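Local coordinates for protein putative thiosugar synthase (PDB 4N6F) that probably builds 2-thiosugars, in the manner of the related thiazole synthase ThiG, holding its hexose phosphate substrate covalently, at residues 97-111 / 128-142. Residues are numbered along the deposited sequence; the frame is centred on the assembly and turned at random.
Sequences ARILRDSLGIEILKL and AARELRAEGMELLPF. With F6R (fructose -6-phosphate), chain F.
R101, on helix 90-104, meets E135, just past the end of helix 122-134. R101's CB lies near the methyl CE of M137, 4.2 Å away; CG runs anti to the backbone N (chi1 179°), and a bend at chi3 turns the guanidinium across the end of E135. There NH1 (2.7 Å) and NH2 (3.0 Å) both reach E135 OE2, which lies in the guanidinium plane, although the carboxylate itself is turned 49° from that plane. NH1 also touches M137 CG, and D102 OD1 takes a longer salt bridge from NE. The other carboxylate oxygen, E135 OE1, receives R98 NE on its syn lone pair at 2.8 Å, this time with the two planes nearly coplanar (13°), while R98 NH2 spans to E131 OE1 at 3.1 Å. Long, flat, multidentate arginines suit this partly exposed seam: both share E135, and R98 divides itself between E135 and E131. An alanine in place of R101 would probably leave E135 OE2 without its two short bonds and remove the guanidinium that lies against M137 CG. Beneath the charges, L132 CD1 touches both A97 CB and L109 CD2, the latter at 3.6 Å; the short alanine lets the leucine come close to the helix. G136, at positive phi, ends helix 122-134 in a Schellman motif and turns the chain into strand 138-143. That strand pairs in parallel with strand 108-111, L140 N bonding L109 O at 2.9 Å, in a right-handed beta-alpha-beta unit of the TIM barrel. Helices 90-104 and 122-134 cover the L109 and L111 face, while K110 points into the barrel, covalently joined to the bound fructose 6-phosphate.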
ATOM      1  N   ALA A  97      -3.638  32.928 -12.844  1.00 41.42           N
ATOM      2  CA  ALA A  97      -4.952  32.569 -12.316  1.00 41.64           C
ATOM      3  C   ALA A  97      -6.065  33.452 -12.861  1.00 42.50           C
ATOM      4  O   ALA A  97      -7.142  32.953 -13.189  1.00 42.02           O
ATOM      5  CB  ALA A  97      -4.933  32.636 -10.796  1.00 41.76           C
ATOM      6  N   ARG A  98      -5.820  34.762 -12.928  1.00 45.24           N
ATOM      7  CA  ARG A  98      -6.817  35.699 -13.473  1.00 49.04           C
ATOM      8  C   ARG A  98      -7.085  35.465 -14.960  1.00 47.82           C
ATOM      9  O   ARG A  98      -8.233  35.530 -15.398  1.00 47.66           O
ATOM     10  CB  ARG A  98      -6.416  37.167 -13.254  1.00 51.55           C
ATOM     11  CG  ARG A  98      -6.882  37.771 -11.936  1.00 54.29           C
ATOM     12  CD  ARG A  98      -5.723  38.063 -10.996  1.00 56.07           C
ATOM     13  NE  ARG A  98      -6.160  38.757  -9.786  1.00 58.21           N
ATOM     14  CZ  ARG A  98      -5.366  39.454  -8.973  1.00 59.91           C
ATOM     15  NH1 ARG A  98      -4.069  39.583  -9.229  1.00 60.18           N
ATOM     16  NH2 ARG A  98      -5.878  40.040  -7.893  1.00 61.18           N
ATOM     17  N   ILE A  99      -6.030  35.201 -15.730  1.00 49.66           N
ATOM     18  CA  ILE A  99      -6.184  34.898 -17.161  1.00 51.06           C
ATOM     19  C   ILE A  99      -6.951  33.593 -17.348  1.00 49.71           C
ATOM     20  O   ILE A  99      -7.876  33.524 -18.157  1.00 49.97           O
ATOM     21  CB  ILE A  99      -4.823  34.846 -17.909  1.00 51.95           C
ATOM     22  CG1 ILE A  99      -4.411  36.254 -18.373  1.00 53.31           C
ATOM     23  CG2 ILE A  99      -4.898  33.935 -19.134  1.00 51.91           C
ATOM     24  CD1 ILE A  99      -3.861  37.159 -17.288  1.00 53.15           C
ATOM     25  N   LEU A 100      -6.556  32.568 -16.598  1.00 48.73           N
ATOM     26  CA  LEU A 100      -7.244  31.280 -16.604  1.00 49.68           C
ATOM     27  C   LEU A 100      -8.761  31.422 -16.451  1.00 50.28           C
ATOM     28  O   LEU A 100      -9.530  30.791 -17.175  1.00 49.02           O
ATOM     29  CB  LEU A 100      -6.707  30.409 -15.468  1.00 52.49           C
ATOM     30  CG  LEU A 100      -7.556  29.187 -15.109  1.00 55.26           C
ATOM     31  CD1 LEU A 100      -7.394  28.115 -16.178  1.00 57.00           C
ATOM     32  CD2 LEU A 100      -7.186  28.661 -13.731  1.00 56.19           C
ATOM     33  N   ARG A 101      -9.179  32.232 -15.483  1.00 51.69           N
ATOM     34  CA  ARG A 101     -10.596  32.457 -15.211  1.00 54.94           C
ATOM     35  C   ARG A 101     -11.263  33.230 -16.348  1.00 53.82           C
ATOM     36  O   ARG A 101     -12.320  32.841 -16.826  1.00 52.40           O
ATOM     37  CB  ARG A 101     -10.759  33.219 -13.889  1.00 56.95           C
ATOM     38  CG  ARG A 101     -12.197  33.550 -13.504  1.00 60.93           C
ATOM     39  CD  ARG A 101     -12.228  34.481 -12.303  1.00 63.93           C
ATOM     40  NE  ARG A 101     -11.511  35.731 -12.586  1.00 68.64           N
ATOM     41  CZ  ARG A 101     -10.825  36.450 -11.693  1.00 70.03           C
ATOM     42  NH1 ARG A 101     -10.737  36.069 -10.421  1.00 70.52           N
ATOM     43  NH2 ARG A 101     -10.210  37.565 -12.081  1.00 70.97           N
ATOM     44  N   ASP A 102     -10.636  34.322 -16.772  1.00 56.52           N
ATOM     45  CA  ASP A 102     -11.198  35.190 -17.815  1.00 59.81           C
ATOM     46  C   ASP A 102     -11.220  34.516 -19.190  1.00 59.59           C
ATOM     47  O   ASP A 102     -12.203  34.625 -19.914  1.00 60.89           O
ATOM     48  CB  ASP A 102     -10.418  36.510 -17.890  1.00 61.58           C
ATOM     49  CG  ASP A 102     -10.471  37.303 -16.589  1.00 64.29           C
ATOM     50  OD1 ASP A 102     -11.444  37.142 -15.817  1.00 66.68           O
ATOM     51  OD2 ASP A 102      -9.534  38.089 -16.336  1.00 65.23           O
ATOM     52  N   SER A 103     -10.145  33.814 -19.538  1.00 59.58           N
ATOM     53  CA  SER A 103     -10.031  33.170 -20.848  1.00 58.66           C
ATOM     54  C   SER A 103     -10.829  31.866 -20.957  1.00 57.42           C
ATOM     55  O   SER A 103     -11.408  31.586 -22.004  1.00 54.16           O
ATOM     56  CB  SER A 103      -8.558  32.913 -21.200  1.00 60.88           C
ATOM     57  OG  SER A 103      -7.997  31.890 -20.391  1.00 62.05           O
ATOM     58  N   LEU A 104     -10.865  31.073 -19.882  1.00 56.09           N
ATOM     59  CA  LEU A 104     -11.519  29.758 -19.917  1.00 53.56           C
ATOM     60  C   LEU A 104     -12.774  29.617 -19.066  1.00 50.72           C
ATOM     61  O   LEU A 104     -13.478  28.615 -19.187  1.00 46.97           O
ATOM     62  CB  LEU A 104     -10.541  28.674 -19.466  1.00 55.88           C
ATOM     63  CG  LEU A 104      -9.293  28.432 -20.301  1.00 57.57           C
ATOM     64  CD1 LEU A 104      -8.512  27.278 -19.683  1.00 56.47           C
ATOM     65  CD2 LEU A 104      -9.660  28.134 -21.748  1.00 58.15           C
ATOM     66  N   GLY A 105     -13.039  30.575 -18.181  1.00 48.24           N
ATOM     67  CA  GLY A 105     -14.133  30.426 -17.219  1.00 48.29           C
ATOM     68  C   GLY A 105     -13.912  29.297 -16.218  1.00 45.52           C
ATOM     69  O   GLY A 105     -14.868  28.728 -15.702  1.00 44.19           O
ATOM     70  N   ILE A 106     -12.648  28.965 -15.959  1.00 44.06           N
ATOM     71  CA  ILE A 106     -12.293  27.970 -14.945  1.00 43.24           C
ATOM     72  C   ILE A 106     -11.951  28.695 -13.646  1.00 39.74           C
ATOM     73  O   ILE A 106     -11.087  29.574 -13.626  1.00 39.04           O
ATOM     74  CB  ILE A 106     -11.108  27.101 -15.402  1.00 43.20           C
ATOM     75  CG1 ILE A 106     -11.588  26.102 -16.460  1.00 43.99           C
ATOM     76  CG2 ILE A 106     -10.492  26.347 -14.230  1.00 42.73           C
ATOM     77  CD1 ILE A 106     -10.466  25.412 -17.205  1.00 44.95           C
ATOM     78  N   GLU A 107     -12.632  28.316 -12.569  1.00 38.69           N
ATOM     79  CA  GLU A 107     -12.470  28.965 -11.263  1.00 39.58           C
ATOM     80  C   GLU A 107     -11.768  28.086 -10.221  1.00 35.14           C
ATOM     81  O   GLU A 107     -11.469  28.554  -9.132  1.00 36.86           O
ATOM     82  CB  GLU A 107     -13.837  29.443 -10.737  1.00 45.93           C
ATOM     83  CG  GLU A 107     -14.234  30.829 -11.261  1.00 52.86           C
ATOM     84  CD  GLU A 107     -15.725  31.133 -11.148  1.00 59.08           C
ATOM     85  OE1 GLU A 107     -16.557  30.289 -11.559  1.00 64.87           O
ATOM     86  OE2 GLU A 107     -16.070  32.234 -10.665  1.00 63.07           O
ATOM     87  N   ILE A 108     -11.500  26.825 -10.543  1.00 29.51           N
ATOM     88  CA  ILE A 108     -10.776  25.950  -9.624  1.00 26.95           C
ATOM     89  C   ILE A 108      -9.308  25.891 -10.023  1.00 26.06           C
ATOM     90  O   ILE A 108      -8.986  25.617 -11.188  1.00 24.11           O
ATOM     91  CB  ILE A 108     -11.346  24.528  -9.621  1.00 26.78           C
ATOM     92  CG1 ILE A 108     -12.843  24.554  -9.331  1.00 26.54           C
ATOM     93  CG2 ILE A 108     -10.620  23.667  -8.588  1.00 26.65           C
ATOM     94  CD1 ILE A 108     -13.526  23.251  -9.678  1.00 26.86           C
ATOM     95  N   LEU A 109      -8.432  26.088  -9.040  1.00 24.80           N
ATOM     96  CA  LEU A 109      -7.031  26.354  -9.291  1.00 25.21           C
ATOM     97  C   LEU A 109      -6.068  25.552  -8.425  1.00 24.93           C
ATOM     98  O   LEU A 109      -6.139  25.580  -7.187  1.00 25.02           O
ATOM     99  CB  LEU A 109      -6.756  27.843  -9.076  1.00 26.12           C
ATOM    100  CG  LEU A 109      -5.340  28.314  -9.436  1.00 27.62           C
ATOM    101  CD1 LEU A 109      -5.168  28.364 -10.954  1.00 28.04           C
ATOM    102  CD2 LEU A 109      -5.053  29.675  -8.819  1.00 28.03           C
ATOM    103  N   LYS A 110      -5.154  24.857  -9.096  1.00 24.47           N
ATOM    104  CA  LYS A 110      -4.001  24.241  -8.458  1.00 25.54           C
ATOM    105  C   LYS A 110      -3.008  25.353  -8.279  1.00 25.99           C
ATOM    106  O   LYS A 110      -2.402  25.814  -9.237  1.00 26.25           O
ATOM    107  CB  LYS A 110      -3.506  23.079  -9.326  1.00 26.03           C
ATOM    108  CG  LYS A 110      -2.208  22.441  -8.888  1.00 26.69           C
ATOM    109  CD  LYS A 110      -1.854  21.277  -9.808  1.00 28.51           C
ATOM    110  CE  LYS A 110      -0.561  20.565  -9.412  1.00 30.38           C
ATOM    111  NZ  LYS A 110       0.594  21.344  -9.891  1.00 32.63           N
ATOM    112  N   LEU A 111      -2.883  25.840  -7.051  1.00 26.60           N
ATOM    113  CA  LEU A 111      -2.087  27.027  -6.770  1.00 26.13           C
ATOM    114  C   LEU A 111      -0.719  26.626  -6.274  1.00 27.54           C
ATOM    115  O   LEU A 111      -0.590  25.951  -5.242  1.00 28.10           O
ATOM    116  CB  LEU A 111      -2.785  27.897  -5.729  1.00 26.93           C
ATOM    117  CG  LEU A 111      -2.024  29.131  -5.237  1.00 27.06           C
ATOM    118  CD1 LEU A 111      -1.773  30.116  -6.368  1.00 26.32           C
ATOM    119  CD2 LEU A 111      -2.803  29.787  -4.110  1.00 27.28           C
ATOM    120  N   ALA A 128      -0.952  34.907  -1.801  1.00 28.72           N
ATOM    121  CA  ALA A 128      -1.615  34.653  -3.087  1.00 29.53           C
ATOM    122  C   ALA A 128      -3.017  34.075  -2.870  1.00 29.05           C
ATOM    123  O   ALA A 128      -3.980  34.480  -3.533  1.00 29.14           O
ATOM    124  CB  ALA A 128      -0.779  33.712  -3.944  1.00 29.43           C
ATOM    125  N   ALA A 129      -3.138  33.155  -1.915  1.00 29.25           N
ATOM    126  CA  ALA A 129      -4.430  32.514  -1.646  1.00 30.35           C
ATOM    127  C   ALA A 129      -5.482  33.528  -1.227  1.00 29.85           C
ATOM    128  O   ALA A 129      -6.579  33.555  -1.782  1.00 29.90           O
ATOM    129  CB  ALA A 129      -4.280  31.422  -0.592  1.00 30.94           C
ATOM    130  N   ARG A 130      -5.148  34.377  -0.260  1.00 32.68           N
ATOM    131  CA  ARG A 130      -6.080  35.426   0.206  1.00 33.91           C
ATOM    132  C   ARG A 130      -6.521  36.361  -0.916  1.00 34.51           C
ATOM    133  O   ARG A 130      -7.695  36.708  -1.026  1.00 34.28           O
ATOM    134  CB  ARG A 130      -5.447  36.245   1.333  1.00 36.17           C
ATOM    135  CG  ARG A 130      -5.398  35.510   2.660  1.00 38.39           C
ATOM    136  CD  ARG A 130      -4.560  36.256   3.685  1.00 41.81           C
ATOM    137  NE  ARG A 130      -4.578  35.572   4.978  1.00 45.30           N
ATOM    138  CZ  ARG A 130      -3.663  35.711   5.939  1.00 47.53           C
ATOM    139  NH1 ARG A 130      -2.616  36.520   5.787  1.00 49.91           N
ATOM    140  NH2 ARG A 130      -3.798  35.028   7.070  1.00 47.67           N
ATOM    141  N   GLU A 131      -5.583  36.754  -1.766  1.00 36.52           N
ATOM    142  CA  GLU A 131      -5.920  37.644  -2.879  1.00 38.23           C
ATOM    143  C   GLU A 131      -6.851  36.951  -3.877  1.00 35.45           C
ATOM    144  O   GLU A 131      -7.831  37.544  -4.332  1.00 35.10           O
ATOM    145  CB  GLU A 131      -4.651  38.124  -3.571  1.00 41.89           C
ATOM    146  CG  GLU A 131      -4.823  39.402  -4.363  1.00 46.75           C
ATOM    147  CD  GLU A 131      -3.493  39.948  -4.852  1.00 50.61           C
ATOM    148  OE1 GLU A 131      -3.366  40.161  -6.077  1.00 55.10           O
ATOM    149  OE2 GLU A 131      -2.574  40.140  -4.017  1.00 49.78           O
ATOM    150  N   LEU A 132      -6.559  35.692  -4.209  1.00 33.92           N
ATOM    151  CA  LEU A 132      -7.432  34.945  -5.131  1.00 32.27           C
ATOM    152  C   LEU A 132      -8.778  34.578  -4.520  1.00 31.61           C
ATOM    153  O   LEU A 132      -9.779  34.537  -5.230  1.00 31.06           O
ATOM    154  CB  LEU A 132      -6.719  33.713  -5.679  1.00 32.38           C
ATOM    155  CG  LEU A 132      -5.570  34.060  -6.636  1.00 32.43           C
ATOM    156  CD1 LEU A 132      -4.795  32.825  -7.050  1.00 32.11           C
ATOM    157  CD2 LEU A 132      -6.070  34.799  -7.870  1.00 32.76           C
ATOM    158  N   ARG A 133      -8.810  34.334  -3.208  1.00 32.60           N
ATOM    159  CA  ARG A 133     -10.073  34.052  -2.501  1.00 32.50           C
ATOM    160  C   ARG A 133     -11.006  35.258  -2.485  1.00 35.89           C
ATOM    161  O   ARG A 133     -12.230  35.095  -2.569  1.00 34.94           O
ATOM    162  CB  ARG A 133      -9.817  33.583  -1.060  1.00 31.70           C
ATOM    163  CG  ARG A 133      -9.381  32.123  -0.936  1.00 30.68           C
ATOM    164  CD  ARG A 133     -10.446  31.161  -1.430  1.00 29.36           C
ATOM    165  NE  ARG A 133     -11.703  31.346  -0.713  1.00 29.76           N
ATOM    166  CZ  ARG A 133     -12.922  31.100  -1.196  1.00 30.61           C
ATOM    167  NH1 ARG A 133     -13.991  31.308  -0.430  1.00 29.58           N
ATOM    168  NH2 ARG A 133     -13.094  30.659  -2.437  1.00 31.67           N
ATOM    169  N   ALA A 134     -10.439  36.464  -2.388  1.00 37.90           N
ATOM    170  CA  ALA A 134     -11.241  37.703  -2.440  1.00 41.10           C
ATOM    171  C   ALA A 134     -11.992  37.833  -3.760  1.00 41.76           C
ATOM    172  O   ALA A 134     -13.054  38.445  -3.816  1.00 43.59           O
ATOM    173  CB  ALA A 134     -10.364  38.928  -2.217  1.00 41.70           C
ATOM    174  N   GLU A 135     -11.444  37.245  -4.818  1.00 43.32           N
ATOM    175  CA  GLU A 135     -12.119  37.210  -6.119  1.00 44.77           C
ATOM    176  C   GLU A 135     -12.973  35.957  -6.370  1.00 42.12           C
ATOM    177  O   GLU A 135     -13.402  35.716  -7.491  1.00 39.37           O
ATOM    178  CB  GLU A 135     -11.091  37.331  -7.225  1.00 46.62           C
ATOM    179  CG  GLU A 135     -10.284  38.609  -7.151  1.00 50.13           C
ATOM    180  CD  GLU A 135      -9.172  38.621  -8.166  1.00 53.06           C
ATOM    181  OE1 GLU A 135      -8.090  39.147  -7.847  1.00 58.61           O
ATOM    182  OE2 GLU A 135      -9.371  38.089  -9.276  1.00 53.92           O
ATOM    183  N   GLY A 136     -13.217  35.162  -5.335  1.00 42.17           N
ATOM    184  CA  GLY A 136     -14.059  33.970  -5.473  1.00 42.39           C
ATOM    185  C   GLY A 136     -13.456  32.782  -6.214  1.00 40.33           C
ATOM    186  O   GLY A 136     -14.188  31.881  -6.626  1.00 44.94           O
ATOM    187  N   MET A 137     -12.139  32.750  -6.386  1.00 37.02           N
ATOM    188  CA  MET A 137     -11.499  31.550  -6.930  1.00 36.69           C
ATOM    189  C   MET A 137     -11.483  30.427  -5.887  1.00 32.74           C
ATOM    190  O   MET A 137     -11.388  30.674  -4.680  1.00 30.07           O
ATOM    191  CB  MET A 137     -10.082  31.844  -7.408  1.00 39.20           C
ATOM    192  CG  MET A 137     -10.027  32.750  -8.625  1.00 44.65           C
ATOM    193  SD  MET A 137      -8.653  32.362  -9.722  1.00 51.10           S
ATOM    194  CE  MET A 137      -9.362  31.012 -10.656  1.00 49.83           C
ATOM    195  N   GLU A 138     -11.576  29.194  -6.366  1.00 30.29           N
ATOM    196  CA  GLU A 138     -11.527  28.017  -5.508  1.00 28.02           C
ATOM    197  C   GLU A 138     -10.127  27.435  -5.597  1.00 26.78           C
ATOM    198  O   GLU A 138      -9.641  27.170  -6.692  1.00 27.09           O
ATOM    199  CB  GLU A 138     -12.584  27.010  -5.944  1.00 28.75           C
ATOM    200  CG  GLU A 138     -14.025  27.480  -5.711  1.00 29.14           C
ATOM    201  CD  GLU A 138     -14.517  27.309  -4.270  1.00 31.70           C
ATOM    202  OE1 GLU A 138     -15.632  27.792  -3.978  1.00 34.87           O
ATOM    203  OE2 GLU A 138     -13.825  26.680  -3.424  1.00 31.82           O
ATOM    204  N   LEU A 139      -9.476  27.233  -4.449  1.00 25.33           N
ATOM    205  CA  LEU A 139      -8.034  27.009  -4.416  1.00 24.30           C
ATOM    206  C   LEU A 139      -7.612  25.712  -3.769  1.00 23.44           C
ATOM    207  O   LEU A 139      -8.150  25.321  -2.738  1.00 23.15           O
ATOM    208  CB  LEU A 139      -7.329  28.154  -3.684  1.00 25.27           C
ATOM    209  CG  LEU A 139      -7.599  29.558  -4.214  1.00 25.78           C
ATOM    210  CD1 LEU A 139      -6.857  30.552  -3.344  1.00 26.88           C
ATOM    211  CD2 LEU A 139      -7.170  29.707  -5.666  1.00 26.33           C
ATOM    212  N   LEU A 140      -6.620  25.076  -4.395  1.00 22.72           N
ATOM    213  CA  LEU A 140      -5.897  23.949  -3.850  1.00 22.31           C
ATOM    214  C   LEU A 140      -4.409  24.322  -3.824  1.00 22.41           C
ATOM    215  O   LEU A 140      -3.665  24.032  -4.777  1.00 21.18           O
ATOM    216  CB  LEU A 140      -6.136  22.693  -4.693  1.00 22.64           C
ATOM    217  CG  LEU A 140      -7.548  22.085  -4.651  1.00 23.18           C
ATOM    218  CD1 LEU A 140      -8.487  22.735  -5.644  1.00 23.68           C
ATOM    219  CD2 LEU A 140      -7.490  20.594  -4.941  1.00 24.04           C
ATOM    220  N   PRO A 141      -3.974  24.984  -2.734  1.00 22.92           N
ATOM    221  CA  PRO A 141      -2.581  25.379  -2.572  1.00 23.21           C
ATOM    222  C   PRO A 141      -1.673  24.253  -2.093  1.00 23.81           C
ATOM    223  O   PRO A 141      -2.132  23.300  -1.468  1.00 24.70           O
ATOM    224  CB  PRO A 141      -2.646  26.513  -1.541  1.00 23.63           C
ATOM    225  CG  PRO A 141      -3.925  26.312  -0.802  1.00 23.94           C
ATOM    226  CD  PRO A 141      -4.842  25.517  -1.663  1.00 23.22           C
ATOM    227  N   PHE A 142      -0.386  24.391  -2.394  1.00 23.87           N
ATOM    228  CA  PHE A 142       0.650  23.428  -2.032  1.00 24.38           C
ATOM    229  C   PHE A 142       1.513  24.086  -0.962  1.00 25.32           C
ATOM    230  O   PHE A 142       1.969  25.223  -1.144  1.00 25.78           O
ATOM    231  CB  PHE A 142       1.482  23.118  -3.282  1.00 24.60           C
ATOM    232  CG  PHE A 142       2.407  21.929  -3.162  1.00 24.36           C
ATOM    233  CD1 PHE A 142       2.154  20.881  -2.295  1.00 25.15           C
ATOM    234  CD2 PHE A 142       3.509  21.841  -3.991  1.00 24.79           C
ATOM    235  CE1 PHE A 142       3.014  19.792  -2.225  1.00 25.95           C
ATOM    236  CE2 PHE A 142       4.378  20.757  -3.925  1.00 25.68           C
ATOM    237  CZ  PHE A 142       4.129  19.728  -3.043  1.00 25.71           C
TER
HETATM  238  C1  F6R F 304       1.901  20.940  -9.305  1.00 34.09           C
HETATM  239  C2  F6R F 304       2.497  19.777 -10.048  1.00 36.57           C
HETATM  240  C3  F6R F 304       3.898  19.282  -9.788  1.00 35.05           C
HETATM  241  C4  F6R F 304       3.887  18.478  -8.487  1.00 32.46           C
HETATM  242  C5  F6R F 304       5.144  17.615  -8.346  1.00 30.85           C
HETATM  243  C6  F6R F 304       4.908  16.455  -7.399  1.00 29.00           C
HETATM  244  O2  F6R F 304       1.811  19.158 -10.865  1.00 41.14           O
HETATM  245  O3  F6R F 304       4.885  20.317  -9.717  1.00 32.63           O
HETATM  246  O4  F6R F 304       3.816  19.380  -7.371  1.00 32.15           O
HETATM  247  O5  F6R F 304       5.559  17.086  -9.603  1.00 28.86           O
HETATM  248  O6  F6R F 304       6.150  15.794  -7.186  1.00 28.59           O
HETATM  249  P   F6R F 304       6.557  14.436  -7.915  1.00 27.31           P
HETATM  250  O1P F6R F 304       6.915  14.884  -9.301  1.00 25.96           O
HETATM  251  O2P F6R F 304       5.355  13.531  -7.870  1.00 29.47           O
HETATM  252  O3P F6R F 304       7.672  13.953  -7.032  1.00 26.98           O